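Local coordinates for protein class I phosphodiesterase PDEB1 (Leishmania major, PDB 2R8Q) that is a class I phosphodiesterase whose mostly helical catalytic domain binds 3-isobutyl-1-methylxanthine and holds zinc and magnesium ions, at residues A[273-284]-A[293-302]. Residues are numbered along the deposited sequence; the frame is centred on the assembly and turned at random.
With IBM (3-isobutyl-1-methylxanthine), chain E.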
loop_
_atom_site.group_PDB
_atom_site.type_symbol
_atom_site.label_atom_id
_atom_site.label_comp_id
_atom_site.label_asym_id
_atom_site.label_seq_id
_atom_site.Cartn_x
_atom_site.Cartn_y
_atom_site.Cartn_z
ATOM N N THR A 273 13.460 -17.925 -16.353
ATOM C CA THR A 273 14.816 -17.547 -16.720
ATOM C C THR A 273 14.883 -16.201 -17.427
ATOM O O THR A 273 15.713 -15.358 -17.086
ATOM C CB THR A 273 15.463 -18.625 -17.610
ATOM O OG1 THR A 273 15.554 -19.848 -16.871
ATOM C CG2 THR A 273 16.863 -18.196 -18.048
ATOM N N GLU A 274 14.012 -15.991 -18.410
ATOM C CA GLU A 274 14.013 -14.728 -19.134
ATOM C C GLU A 274 13.649 -13.556 -18.232
ATOM O O GLU A 274 14.199 -12.466 -18.384
ATOM C CB GLU A 274 13.056 -14.782 -20.326
ATOM C CG GLU A 274 12.981 -13.483 -21.137
ATOM C CD GLU A 274 14.344 -12.964 -21.594
ATOM O OE1 GLU A 274 15.260 -13.780 -21.829
ATOM O OE2 GLU A 274 14.492 -11.732 -21.734
ATOM N N GLU A 275 12.731 -13.764 -17.290
ATOM C CA GLU A 275 12.372 -12.665 -16.401
ATOM C C GLU A 275 13.567 -12.318 -15.513
ATOM O O GLU A 275 13.866 -11.141 -15.290
ATOM C CB GLU A 275 11.161 -13.018 -15.527
ATOM C CG GLU A 275 10.758 -11.866 -14.610
ATOM C CD GLU A 275 9.382 -12.035 -14.000
ATOM O OE1 GLU A 275 8.408 -12.220 -14.762
ATOM O OE2 GLU A 275 9.273 -11.969 -12.759
ATOM N N PHE A 276 14.244 -13.347 -15.010
ATOM C CA PHE A 276 15.415 -13.146 -14.165
ATOM C C PHE A 276 16.496 -12.387 -14.941
ATOM O O PHE A 276 17.096 -11.442 -14.423
ATOM C CB PHE A 276 15.982 -14.493 -13.692
ATOM C CG PHE A 276 15.216 -15.127 -12.558
ATOM C CD1 PHE A 276 14.106 -14.506 -11.992
ATOM C CD2 PHE A 276 15.625 -16.354 -12.046
ATOM C CE1 PHE A 276 13.415 -15.099 -10.934
ATOM C CE2 PHE A 276 14.941 -16.954 -10.991
ATOM C CZ PHE A 276 13.834 -16.324 -10.434
ATOM N N TYR A 277 16.744 -12.802 -16.180
ATOM C CA TYR A 277 17.754 -12.139 -17.002
ATOM C C TYR A 277 17.420 -10.665 -17.205
ATOM O O TYR A 277 18.311 -9.818 -17.244
ATOM C CB TYR A 277 17.880 -12.825 -18.366
ATOM C CG TYR A 277 18.619 -14.146 -18.350
ATOM C CD1 TYR A 277 18.676 -14.939 -19.494
ATOM C CD2 TYR A 277 19.269 -14.597 -17.204
ATOM C CE1 TYR A 277 19.360 -16.149 -19.498
ATOM C CE2 TYR A 277 19.960 -15.808 -17.197
ATOM C CZ TYR A 277 20.000 -16.577 -18.349
ATOM O OH TYR A 277 20.680 -17.774 -18.347
ATOM N N ARG A 278 16.137 -10.349 -17.334
ATOM C CA ARG A 278 15.761 -8.957 -17.524
ATOM C C ARG A 278 16.000 -8.166 -16.244
ATOM O O ARG A 278 16.323 -6.979 -16.302
ATOM C CB ARG A 278 14.307 -8.845 -17.990
ATOM C CG ARG A 278 14.103 -9.414 -19.384
ATOM C CD ARG A 278 12.718 -9.143 -19.940
ATOM N NE ARG A 278 12.528 -9.845 -21.205
ATOM C CZ ARG A 278 11.437 -9.759 -21.958
ATOM N NH1 ARG A 278 10.423 -8.995 -21.578
ATOM N NH2 ARG A 278 11.363 -10.444 -23.090
ATOM N N GLN A 279 15.841 -8.807 -15.088
ATOM C CA GLN A 279 16.109 -8.103 -13.837
ATOM C C GLN A 279 17.607 -7.840 -13.796
ATOM O O GLN A 279 18.049 -6.770 -13.383
ATOM C CB GLN A 279 15.720 -8.933 -12.610
ATOM C CG GLN A 279 16.133 -8.244 -11.306
ATOM C CD GLN A 279 15.690 -8.975 -10.055
ATOM O OE1 GLN A 279 14.621 -9.580 -10.020
ATOM N NE2 GLN A 279 16.507 -8.901 -9.007
ATOM N N GLY A 280 18.381 -8.834 -14.220
ATOM C CA GLY A 280 19.825 -8.692 -14.236
ATOM C C GLY A 280 20.258 -7.550 -15.135
ATOM O O GLY A 280 21.150 -6.779 -14.777
ATOM N N ASP A 281 19.632 -7.440 -16.305
ATOM C CA ASP A 281 19.966 -6.368 -17.236
ATOM C C ASP A 281 19.690 -5.017 -16.586
ATOM O O ASP A 281 20.469 -4.076 -16.739
ATOM C CB ASP A 281 19.155 -6.487 -18.531
ATOM C CG ASP A 281 19.520 -7.713 -19.346
ATOM O OD1 ASP A 281 20.645 -8.232 -19.181
ATOM O OD2 ASP A 281 18.684 -8.151 -20.165
ATOM N N MET A 282 18.581 -4.922 -15.859
ATOM C CA MET A 282 18.231 -3.673 -15.188
ATOM C C MET A 282 19.205 -3.364 -14.061
ATOM O O MET A 282 19.521 -2.198 -13.810
ATOM C CB MET A 282 16.806 -3.737 -14.633
ATOM C CG MET A 282 15.732 -3.669 -15.701
ATOM S SD MET A 282 14.070 -3.646 -15.006
ATOM C CE MET A 282 13.715 -5.383 -14.956
ATOM N N GLU A 283 19.681 -4.402 -13.378
ATOM C CA GLU A 283 20.627 -4.206 -12.288
ATOM C C GLU A 283 21.958 -3.702 -12.837
ATOM O O GLU A 283 22.617 -2.871 -12.211
ATOM C CB GLU A 283 20.816 -5.510 -11.506
ATOM C CG GLU A 283 19.532 -5.969 -10.821
ATOM C CD GLU A 283 19.682 -7.277 -10.077
ATOM O OE1 GLU A 283 20.345 -8.192 -10.613
ATOM O OE2 GLU A 283 19.120 -7.396 -8.968
ATOM N N LYS A 284 22.349 -4.195 -14.008
ATOM C CA LYS A 284 23.596 -3.758 -14.622
ATOM C C LYS A 284 23.471 -2.290 -15.007
ATOM O O LYS A 284 24.434 -1.530 -14.918
ATOM C CB LYS A 284 23.907 -4.592 -15.866
ATOM C CG LYS A 284 24.187 -6.056 -15.570
ATOM C CD LYS A 284 24.503 -6.831 -16.835
ATOM C CE LYS A 284 24.701 -8.307 -16.532
ATOM N NZ LYS A 284 25.045 -9.077 -17.763
ATOM N N MET A 293 22.373 -16.322 -11.340
ATOM C CA MET A 293 21.053 -16.741 -11.798
ATOM C C MET A 293 20.329 -15.685 -12.635
ATOM O O MET A 293 19.418 -16.007 -13.404
ATOM C CB MET A 293 20.204 -17.108 -10.578
ATOM C CG MET A 293 18.835 -17.671 -10.889
ATOM S SD MET A 293 17.932 -18.009 -9.368
ATOM C CE MET A 293 18.493 -19.674 -9.003
ATOM N N PHE A 294 20.742 -14.430 -12.494
ATOM C CA PHE A 294 20.109 -13.337 -13.227
ATOM C C PHE A 294 21.009 -12.765 -14.317
ATOM O O PHE A 294 20.651 -11.784 -14.970
ATOM C CB PHE A 294 19.727 -12.208 -12.261
ATOM C CG PHE A 294 18.815 -12.639 -11.148
ATOM C CD1 PHE A 294 19.294 -13.415 -10.097
ATOM C CD2 PHE A 294 17.473 -12.278 -11.155
ATOM C CE1 PHE A 294 18.448 -13.825 -9.068
ATOM C CE2 PHE A 294 16.619 -12.683 -10.129
ATOM C CZ PHE A 294 17.108 -13.458 -9.086
ATOM N N ASP A 295 22.168 -13.386 -14.519
ATOM C CA ASP A 295 23.127 -12.905 -15.505
ATOM C C ASP A 295 23.012 -13.581 -16.866
ATOM O O ASP A 295 23.425 -14.728 -17.049
ATOM C CB ASP A 295 24.548 -13.076 -14.973
ATOM C CG ASP A 295 25.529 -12.145 -15.648
ATOM O OD1 ASP A 295 25.341 -11.856 -16.846
ATOM O OD2 ASP A 295 26.494 -11.710 -14.981
ATOM N N ARG A 296 22.458 -12.842 -17.819
ATOM C CA ARG A 296 22.257 -13.313 -19.182
ATOM C C ARG A 296 23.584 -13.634 -19.870
ATOM O O ARG A 296 23.677 -14.577 -20.658
ATOM C CB ARG A 296 21.518 -12.227 -19.969
ATOM C CG ARG A 296 21.145 -12.582 -21.391
ATOM C CD ARG A 296 20.661 -11.341 -22.130
ATOM N NE ARG A 296 19.498 -10.718 -21.498
ATOM C CZ ARG A 296 18.276 -11.236 -21.503
ATOM N NH1 ARG A 296 18.046 -12.396 -22.105
ATOM N NH2 ARG A 296 17.276 -10.592 -20.911
ATOM N N SER A 297 24.608 -12.849 -19.549
ATOM C CA SER A 297 25.932 -12.998 -20.148
ATOM C C SER A 297 26.697 -14.275 -19.816
ATOM O O SER A 297 27.649 -14.624 -20.515
ATOM C CB SER A 297 26.795 -11.786 -19.787
ATOM O OG SER A 297 26.189 -10.588 -20.242
ATOM N N LYS A 298 26.302 -14.972 -18.756
ATOM C CA LYS A 298 26.991 -16.203 -18.387
ATOM C C LYS A 298 26.459 -17.411 -19.151
ATOM O O LYS A 298 27.063 -18.484 -19.131
ATOM C CB LYS A 298 26.896 -16.439 -16.878
ATOM C CG LYS A 298 27.748 -15.471 -16.070
ATOM C CD LYS A 298 27.803 -15.841 -14.598
ATOM C CE LYS A 298 28.737 -14.905 -13.842
ATOM N NZ LYS A 298 28.818 -15.231 -12.389
ATOM N N ASN A 299 25.332 -17.222 -19.833
ATOM C CA ASN A 299 24.709 -18.282 -20.621
ATOM C C ASN A 299 24.648 -19.608 -19.870
ATOM O O ASN A 299 25.124 -20.631 -20.363
ATOM C CB ASN A 299 25.472 -18.479 -21.935
ATOM C CG ASN A 299 25.485 -17.230 -22.796
ATOM O OD1 ASN A 299 26.012 -16.191 -22.396
ATOM N ND2 ASN A 299 24.902 -17.326 -23.985
ATOM N N ASN A 300 24.057 -19.588 -18.679
ATOM C CA ASN A 300 23.939 -20.793 -17.866
ATOM C C ASN A 300 23.011 -21.815 -18.516
ATOM O O ASN A 300 22.123 -21.461 -19.293
ATOM C CB ASN A 300 23.413 -20.442 -16.472
ATOM C CG ASN A 300 24.334 -19.501 -15.722
ATOM O OD1 ASN A 300 25.503 -19.808 -15.496
ATOM N ND2 ASN A 300 23.807 -18.346 -15.330
ATOM N N GLU A 301 23.225 -23.084 -18.187
ATOM C CA GLU A 301 22.416 -24.171 -18.725
ATOM C C GLU A 301 21.085 -24.227 -17.978
ATOM O O GLU A 301 21.059 -24.194 -16.748
ATOM C CB GLU A 301 23.155 -25.502 -18.551
ATOM C CG GLU A 301 22.537 -26.663 -19.308
ATOM C CD GLU A 301 22.688 -26.520 -20.809
ATOM O OE1 GLU A 301 23.843 -26.496 -21.287
ATOM O OE2 GLU A 301 21.657 -26.430 -21.508
ATOM N N LEU A 302 19.984 -24.312 -18.721
ATOM C CA LEU A 302 18.661 -24.367 -18.105
ATOM C C LEU A 302 18.586 -25.526 -17.112
ATOM O O LEU A 302 18.036 -25.385 -16.018
ATOM C CB LEU A 302 17.582 -24.531 -19.182
ATOM C CG LEU A 302 16.118 -24.339 -18.767
ATOM C CD1 LEU A 302 15.887 -22.904 -18.317
ATOM C CD2 LEU A 302 15.211 -24.664 -19.944
HETATM N N9 IBM E . 13.315 -19.444 -8.299
HETATM C C8 IBM E . 14.574 -19.803 -8.714
HETATM N N7 IBM E . 14.579 -20.660 -9.704
HETATM C C5 IBM E . 13.232 -20.879 -9.957
HETATM C C4 IBM E . 12.444 -20.140 -9.104
HETATM N N3 IBM E . 11.094 -20.101 -9.061
HETATM C C2 IBM E . 10.471 -20.899 -9.978
HETATM N N1 IBM E . 11.192 -21.684 -10.885
HETATM C C6 IBM E . 12.565 -21.674 -10.876
HETATM O O6 IBM E . 13.196 -22.356 -11.669
HETATM O O2 IBM E . 9.246 -20.929 -10.007
HETATM C C10 IBM E . 10.481 -22.516 -11.844
HETATM C C11 IBM E . 10.366 -19.270 -8.116
HETATM C C12 IBM E . 10.633 -17.795 -8.431
HETATM C C13 IBM E . 9.603 -17.256 -9.414
HETATM C C14 IBM E . 10.653 -16.965 -7.156
HETATM O O HOH W 1 19.503 -20.550 -18.771
HETATM O O HOH W 2 21.482 -10.143 -17.222
#
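In the wall of the 3-isobutyl-1-methylxanthine pocket, F276 and M293 meet where helix 262-285 packs against the loop leading to helix 302-324. M293 SD lies 3.6 Å from F276 CE2, an oblique Met-aromatic contact, and both atoms approach C8 of the ligand. F294 brings CE2 over one face of the F276 ring, the two planes inclined at 31°. G280 leaves room for the loop backbone: its CA donates a CA-H...O contact to F294 O at 3.3 Å. The Y277 ring lies between R296 CA, 3.7 Å from its centroid, and T273 CG2 on the opposite face. From there R296 bends at chi3 (-59°), which swings its guanidinium across Y277 CB into a salt-bridge network. NH1 and NH2 grip E274 end-on, one per oxygen, with NH1 to OE1 at 3.1 Å and nearly straight (171°); NE and NH2 both converge on D281 OD2. R278 NE uses the anti lone pair of E274 OE2, while R296 occupies the syn side. K284 NZ reaches D295 OD1 at 2.9 Å, while S297 N bonds the same oxygen from the opposite face, closing an Asx turn. Salt bridges thus tie the loop to its preceding helix beside the 3-isobutyl-1-methylxanthine pocket of a phosphodiesterase catalytic domain.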